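Local coordinates for conserved Archaeal protein (Sulfolobus acidocaldarius, PDB 4OPC) that reduces the isoprenoid double bonds of digeranylgeranylglycerophospholipids to saturated archaeols, using bound FAD, in archaeal membrane lipid biosynthesis, at residues Leu358-Ile372 / Ala394-Leu407. Residues are numbered along the deposited sequence; the frame is centred on the assembly and turned at random.
Sequences LSNDDINYGMKKKII and AMRVISGLGRPSLL
Asp362 OD1 takes three hydrogen bonds from Arg403 and Ser405, in the loop after helix 388-397. Arg403 meets it end-on in a salt bridge, NH1 on the syn and NH2 on the anti side, each 2.9 Å from OD1; both bonds are bent (146°), with OD1 close to the guanidinium plane. Ser405 OG comes from above the carboxylate plane, 2.8 Å from the same OD1. Asp362 OD2 accepts Ser359 N, completing a capping box at the start of helix 360-368, and a water linking it to Leu406 N. An alanine in place of Asp362 would probably leave the Arg403 guanidinium and Ser405 OG without their acceptor and cost the capping box its Ser359 N bond. Chi1 of -175° swings the Tyr365 ring toward the 398-401 turn, where Leu401 CD1 sits 3.7 Å from the ring centroid, 11° off the normal, a CH-pi contact; Lys369 CG covers the opposite face. Leu407 CD2 lies between Leu358 CD2 (4.0 Å) and Ile371 CD1 (4.1 Å), and Ile371 CD1 packs against Ile398 CG2 at 3.7 Å. The contact thus ties helix 360-368 to the end of helix 388-397; Leu410 of helix 410-425 lies against Ala394, the Ile371 side chain approaches the bound phospholipid, and Lys370 makes a cation-pi contact with Trp88 of strand 87-97.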
loop_
_atom_site.group_PDB
_atom_site.type_symbol
_atom_site.label_atom_id
_atom_site.label_comp_id
_atom_site.label_asym_id
_atom_site.label_seq_id
_atom_site.Cartn_x
_atom_site.Cartn_y
_atom_site.Cartn_z
ATOM N N LEU A 358 8.791 17.679 -9.248
ATOM C CA LEU A 358 8.364 19.083 -9.249
ATOM C C LEU A 358 9.049 19.847 -8.128
ATOM O O LEU A 358 9.334 19.283 -7.070
ATOM C CB LEU A 358 6.847 19.197 -9.096
ATOM C CG LEU A 358 6.000 18.642 -10.248
ATOM C CD1 LEU A 358 4.512 18.798 -9.925
ATOM C CD2 LEU A 358 6.343 19.315 -11.577
ATOM N N SER A 359 9.333 21.124 -8.364
ATOM C CA SER A 359 9.901 21.967 -7.319
ATOM C C SER A 359 8.806 22.541 -6.435
ATOM O O SER A 359 7.628 22.544 -6.813
ATOM C CB SER A 359 10.689 23.116 -7.938
ATOM O OG SER A 359 9.813 24.030 -8.584
ATOM N N ASN A 360 9.191 23.053 -5.269
ATOM C CA ASN A 360 8.231 23.767 -4.440
ATOM C C ASN A 360 7.585 24.912 -5.213
ATOM O O ASN A 360 6.389 25.142 -5.090
ATOM C CB ASN A 360 8.861 24.287 -3.143
ATOM C CG ASN A 360 8.927 23.232 -2.070
ATOM O OD1 ASN A 360 8.358 22.151 -2.215
ATOM N ND2 ASN A 360 9.615 23.537 -0.985
ATOM N N ASP A 361 8.373 25.635 -6.009
ATOM C CA ASP A 361 7.816 26.748 -6.780
ATOM C C ASP A 361 6.758 26.239 -7.752
ATOM O O ASP A 361 5.726 26.888 -7.934
ATOM C CB ASP A 361 8.904 27.515 -7.546
ATOM C CG ASP A 361 9.769 28.378 -6.639
ATOM O OD1 ASP A 361 9.347 28.693 -5.503
ATOM O OD2 ASP A 361 10.879 28.749 -7.074
ATOM N N ASP A 362 7.016 25.087 -8.368
ATOM C CA ASP A 362 6.048 24.478 -9.291
ATOM C C ASP A 362 4.731 24.147 -8.596
ATOM O O ASP A 362 3.649 24.417 -9.132
ATOM C CB ASP A 362 6.570 23.171 -9.879
ATOM C CG ASP A 362 7.723 23.350 -10.827
ATOM O OD1 ASP A 362 7.833 24.410 -11.473
ATOM O OD2 ASP A 362 8.496 22.379 -10.964
ATOM N N ILE A 363 4.829 23.536 -7.423
ATOM C CA ILE A 363 3.645 23.113 -6.688
ATOM C C ILE A 363 2.871 24.320 -6.155
ATOM O O ILE A 363 1.644 24.386 -6.282
ATOM C CB ILE A 363 4.026 22.154 -5.570
ATOM C CG1 ILE A 363 4.766 20.956 -6.176
ATOM C CG2 ILE A 363 2.774 21.700 -4.805
ATOM C CD1 ILE A 363 5.588 20.141 -5.182
ATOM N N ASN A 364 3.583 25.292 -5.587
ATOM C CA ASN A 364 2.940 26.526 -5.149
ATOM C C ASN A 364 2.175 27.207 -6.278
ATOM O O ASN A 364 1.040 27.651 -6.094
ATOM C CB ASN A 364 3.968 27.511 -4.585
ATOM C CG ASN A 364 4.483 27.091 -3.221
ATOM O OD1 ASN A 364 3.768 26.449 -2.446
ATOM N ND2 ASN A 364 5.716 27.457 -2.915
ATOM N N TYR A 365 2.816 27.312 -7.438
ATOM C CA TYR A 365 2.217 27.972 -8.589
ATOM C C TYR A 365 1.005 27.206 -9.100
ATOM O O TYR A 365 -0.057 27.793 -9.322
ATOM C CB TYR A 365 3.260 28.089 -9.692
ATOM C CG TYR A 365 2.803 28.853 -10.899
ATOM C CD1 TYR A 365 2.833 30.239 -10.912
ATOM C CD2 TYR A 365 2.354 28.191 -12.036
ATOM C CE1 TYR A 365 2.428 30.955 -12.031
ATOM C CE2 TYR A 365 1.947 28.896 -13.155
ATOM C CZ TYR A 365 1.982 30.268 -13.142
ATOM O OH TYR A 365 1.580 30.972 -14.255
ATOM N N GLY A 366 1.169 25.902 -9.293
ATOM C CA GLY A 366 0.107 25.067 -9.821
ATOM C C GLY A 366 -1.107 25.036 -8.908
ATOM O O GLY A 366 -2.241 25.096 -9.375
ATOM N N MET A 367 -0.881 24.965 -7.602
ATOM C CA MET A 367 -1.997 24.971 -6.661
ATOM C C MET A 367 -2.677 26.335 -6.593
ATOM O O MET A 367 -3.907 26.425 -6.630
ATOM C CB MET A 367 -1.548 24.510 -5.280
ATOM C CG MET A 367 -1.181 23.034 -5.264
ATOM S SD MET A 367 -0.831 22.361 -3.629
ATOM C CE MET A 367 -2.449 22.496 -2.870
ATOM N N LYS A 368 -1.886 27.401 -6.514
ATOM C CA LYS A 368 -2.467 28.737 -6.432
ATOM C C LYS A 368 -3.268 29.093 -7.682
ATOM O O LYS A 368 -4.337 29.711 -7.589
ATOM C CB LYS A 368 -1.393 29.795 -6.174
ATOM C CG LYS A 368 -1.938 31.221 -6.170
ATOM C CD LYS A 368 -0.950 32.207 -5.566
ATOM C CE LYS A 368 -0.820 32.011 -4.062
ATOM N NZ LYS A 368 0.110 33.014 -3.470
ATOM N N LYS A 369 -2.753 28.701 -8.845
ATOM C CA LYS A 369 -3.399 29.033 -10.113
ATOM C C LYS A 369 -4.500 28.045 -10.480
ATOM O O LYS A 369 -5.122 28.193 -11.540
ATOM C CB LYS A 369 -2.376 29.086 -11.253
ATOM C CG LYS A 369 -1.301 30.147 -11.104
ATOM C CD LYS A 369 -1.794 31.523 -11.515
ATOM C CE LYS A 369 -0.671 32.548 -11.433
ATOM N NZ LYS A 369 -1.098 33.909 -11.857
ATOM N N LYS A 370 -4.735 27.053 -9.626
ATOM C CA LYS A 370 -5.755 26.037 -9.877
ATOM C C LYS A 370 -5.521 25.316 -11.202
ATOM O O LYS A 370 -6.426 25.216 -12.037
ATOM C CB LYS A 370 -7.158 26.655 -9.849
ATOM C CG LYS A 370 -7.647 27.014 -8.459
ATOM C CD LYS A 370 -7.648 25.787 -7.559
ATOM C CE LYS A 370 -8.539 24.685 -8.113
ATOM N NZ LYS A 370 -8.312 23.388 -7.414
ATOM N N ILE A 371 -4.298 24.826 -11.381
ATOM C CA ILE A 371 -3.891 24.106 -12.585
ATOM C C ILE A 371 -4.880 22.982 -12.918
ATOM O O ILE A 371 -5.226 22.764 -14.085
ATOM C CB ILE A 371 -2.425 23.584 -12.433
ATOM C CG1 ILE A 371 -1.901 23.001 -13.744
ATOM C CG2 ILE A 371 -2.286 22.597 -11.267
ATOM C CD1 ILE A 371 -0.428 22.646 -13.700
ATOM N N ILE A 372 -5.346 22.289 -11.882
ATOM C CA ILE A 372 -6.459 21.355 -11.998
ATOM C C ILE A 372 -7.400 21.608 -10.833
ATOM O O ILE A 372 -7.033 22.288 -9.873
ATOM C CB ILE A 372 -6.007 19.875 -11.987
ATOM C CG1 ILE A 372 -5.383 19.496 -10.640
ATOM C CG2 ILE A 372 -5.042 19.591 -13.131
ATOM C CD1 ILE A 372 -5.061 18.015 -10.525
ATOM N N ALA A 394 -5.173 22.691 -18.003
ATOM C CA ALA A 394 -4.011 22.939 -17.157
ATOM C C ALA A 394 -2.922 23.694 -17.918
ATOM O O ALA A 394 -2.311 24.635 -17.397
ATOM C CB ALA A 394 -3.467 21.626 -16.638
ATOM N N MET A 395 -2.674 23.283 -19.155
ATOM C CA MET A 395 -1.636 23.920 -19.957
ATOM C C MET A 395 -1.981 25.361 -20.294
ATOM O O MET A 395 -1.108 26.230 -20.334
ATOM C CB MET A 395 -1.341 23.099 -21.213
ATOM C CG MET A 395 -0.829 21.688 -20.910
ATOM S SD MET A 395 0.716 21.602 -19.966
ATOM C CE MET A 395 0.169 21.668 -18.260
ATOM N N ARG A 396 -3.260 25.624 -20.514
ATOM C CA ARG A 396 -3.691 26.999 -20.712
ATOM C C ARG A 396 -3.506 27.814 -19.427
ATOM O O ARG A 396 -3.102 28.972 -19.469
ATOM C CB ARG A 396 -5.141 27.055 -21.198
ATOM C CG ARG A 396 -5.707 28.468 -21.281
ATOM C CD ARG A 396 -7.045 28.509 -21.994
ATOM N NE ARG A 396 -6.898 28.415 -23.443
ATOM C CZ ARG A 396 -7.921 28.439 -24.293
ATOM N NH1 ARG A 396 -9.158 28.546 -23.830
ATOM N NH2 ARG A 396 -7.708 28.356 -25.605
ATOM N N VAL A 397 -3.789 27.203 -18.282
ATOM C CA VAL A 397 -3.668 27.897 -17.004
ATOM C C VAL A 397 -2.240 28.377 -16.731
ATOM O O VAL A 397 -2.031 29.482 -16.219
ATOM C CB VAL A 397 -4.186 27.014 -15.844
ATOM C CG1 VAL A 397 -3.724 27.548 -14.495
ATOM C CG2 VAL A 397 -5.704 26.919 -15.899
ATOM N N ILE A 398 -1.253 27.564 -17.094
ATOM C CA ILE A 398 0.128 27.894 -16.772
ATOM C C ILE A 398 0.859 28.564 -17.926
ATOM O O ILE A 398 2.073 28.757 -17.859
ATOM C CB ILE A 398 0.925 26.654 -16.314
ATOM C CG1 ILE A 398 1.058 25.639 -17.452
ATOM C CG2 ILE A 398 0.269 26.014 -15.083
ATOM C CD1 ILE A 398 2.073 24.550 -17.181
ATOM N N SER A 399 0.118 28.942 -18.966
ATOM C CA SER A 399 0.729 29.400 -20.210
ATOM C C SER A 399 1.454 30.731 -20.040
ATOM O O SER A 399 2.229 31.135 -20.904
ATOM C CB SER A 399 -0.308 29.476 -21.343
ATOM O OG SER A 399 -1.304 30.456 -21.086
ATOM N N GLY A 400 1.199 31.403 -18.920
ATOM C CA GLY A 400 1.842 32.667 -18.626
ATOM C C GLY A 400 3.106 32.528 -17.797
ATOM O O GLY A 400 3.791 33.515 -17.543
ATOM N N LEU A 401 3.430 31.307 -17.383
ATOM C CA LEU A 401 4.589 31.068 -16.525
ATOM C C LEU A 401 5.882 31.379 -17.276
ATOM O O LEU A 401 6.128 30.841 -18.356
ATOM C CB LEU A 401 4.583 29.621 -16.020
ATOM C CG LEU A 401 5.694 29.178 -15.069
ATOM C CD1 LEU A 401 5.667 29.989 -13.784
ATOM C CD2 LEU A 401 5.562 27.691 -14.763
ATOM N N GLY A 402 6.703 32.254 -16.704
ATOM C CA GLY A 402 7.868 32.765 -17.402
ATOM C C GLY A 402 9.209 32.227 -16.946
ATOM O O GLY A 402 10.190 32.967 -16.860
ATOM N N ARG A 403 9.261 30.935 -16.662
ATOM C CA ARG A 403 10.514 30.275 -16.330
ATOM C C ARG A 403 10.410 28.834 -16.791
ATOM O O ARG A 403 9.304 28.351 -17.057
ATOM C CB ARG A 403 10.768 30.317 -14.824
ATOM C CG ARG A 403 9.707 29.602 -14.019
ATOM C CD ARG A 403 10.102 29.464 -12.552
ATOM N NE ARG A 403 8.992 28.945 -11.757
ATOM C CZ ARG A 403 8.694 27.658 -11.641
ATOM N NH1 ARG A 403 9.431 26.743 -12.251
ATOM N NH2 ARG A 403 7.657 27.284 -10.907
ATOM N N PRO A 404 11.553 28.145 -16.917
ATOM C CA PRO A 404 11.505 26.712 -17.216
ATOM C C PRO A 404 10.765 25.958 -16.129
ATOM O O PRO A 404 10.914 26.272 -14.951
ATOM C CB PRO A 404 12.982 26.308 -17.216
ATOM C CG PRO A 404 13.701 27.560 -17.602
ATOM C CD PRO A 404 12.927 28.677 -16.970
ATOM N N SER A 405 9.965 24.975 -16.515
ATOM C CA SER A 405 9.243 24.186 -15.528
ATOM C C SER A 405 8.822 22.827 -16.063
ATOM O O SER A 405 8.365 22.702 -17.202
ATOM C CB SER A 405 8.006 24.936 -15.041
ATOM O OG SER A 405 7.252 24.115 -14.164
ATOM N N LEU A 406 8.962 21.806 -15.228
ATOM C CA LEU A 406 8.456 20.483 -15.565
ATOM C C LEU A 406 6.931 20.462 -15.675
ATOM O O LEU A 406 6.369 19.532 -16.230
ATOM C CB LEU A 406 8.937 19.431 -14.559
ATOM C CG LEU A 406 10.377 18.947 -14.748
ATOM C CD1 LEU A 406 10.693 17.821 -13.771
ATOM C CD2 LEU A 406 10.620 18.492 -16.179
ATOM N N LEU A 407 6.257 21.493 -15.169
ATOM C CA LEU A 407 4.799 21.525 -15.263
ATOM C C LEU A 407 4.319 21.422 -16.706
ATOM O O LEU A 407 3.251 20.879 -16.959
ATOM C CB LEU A 407 4.245 22.806 -14.649
ATOM C CG LEU A 407 4.307 22.870 -13.124
ATOM C CD1 LEU A 407 3.945 24.291 -12.714
ATOM C CD2 LEU A 407 3.378 21.845 -12.489
HETATM O O HOH W 1 10.388 22.212 -12.766
HETATM O O HOH W 2 -0.190 31.340 -16.347
#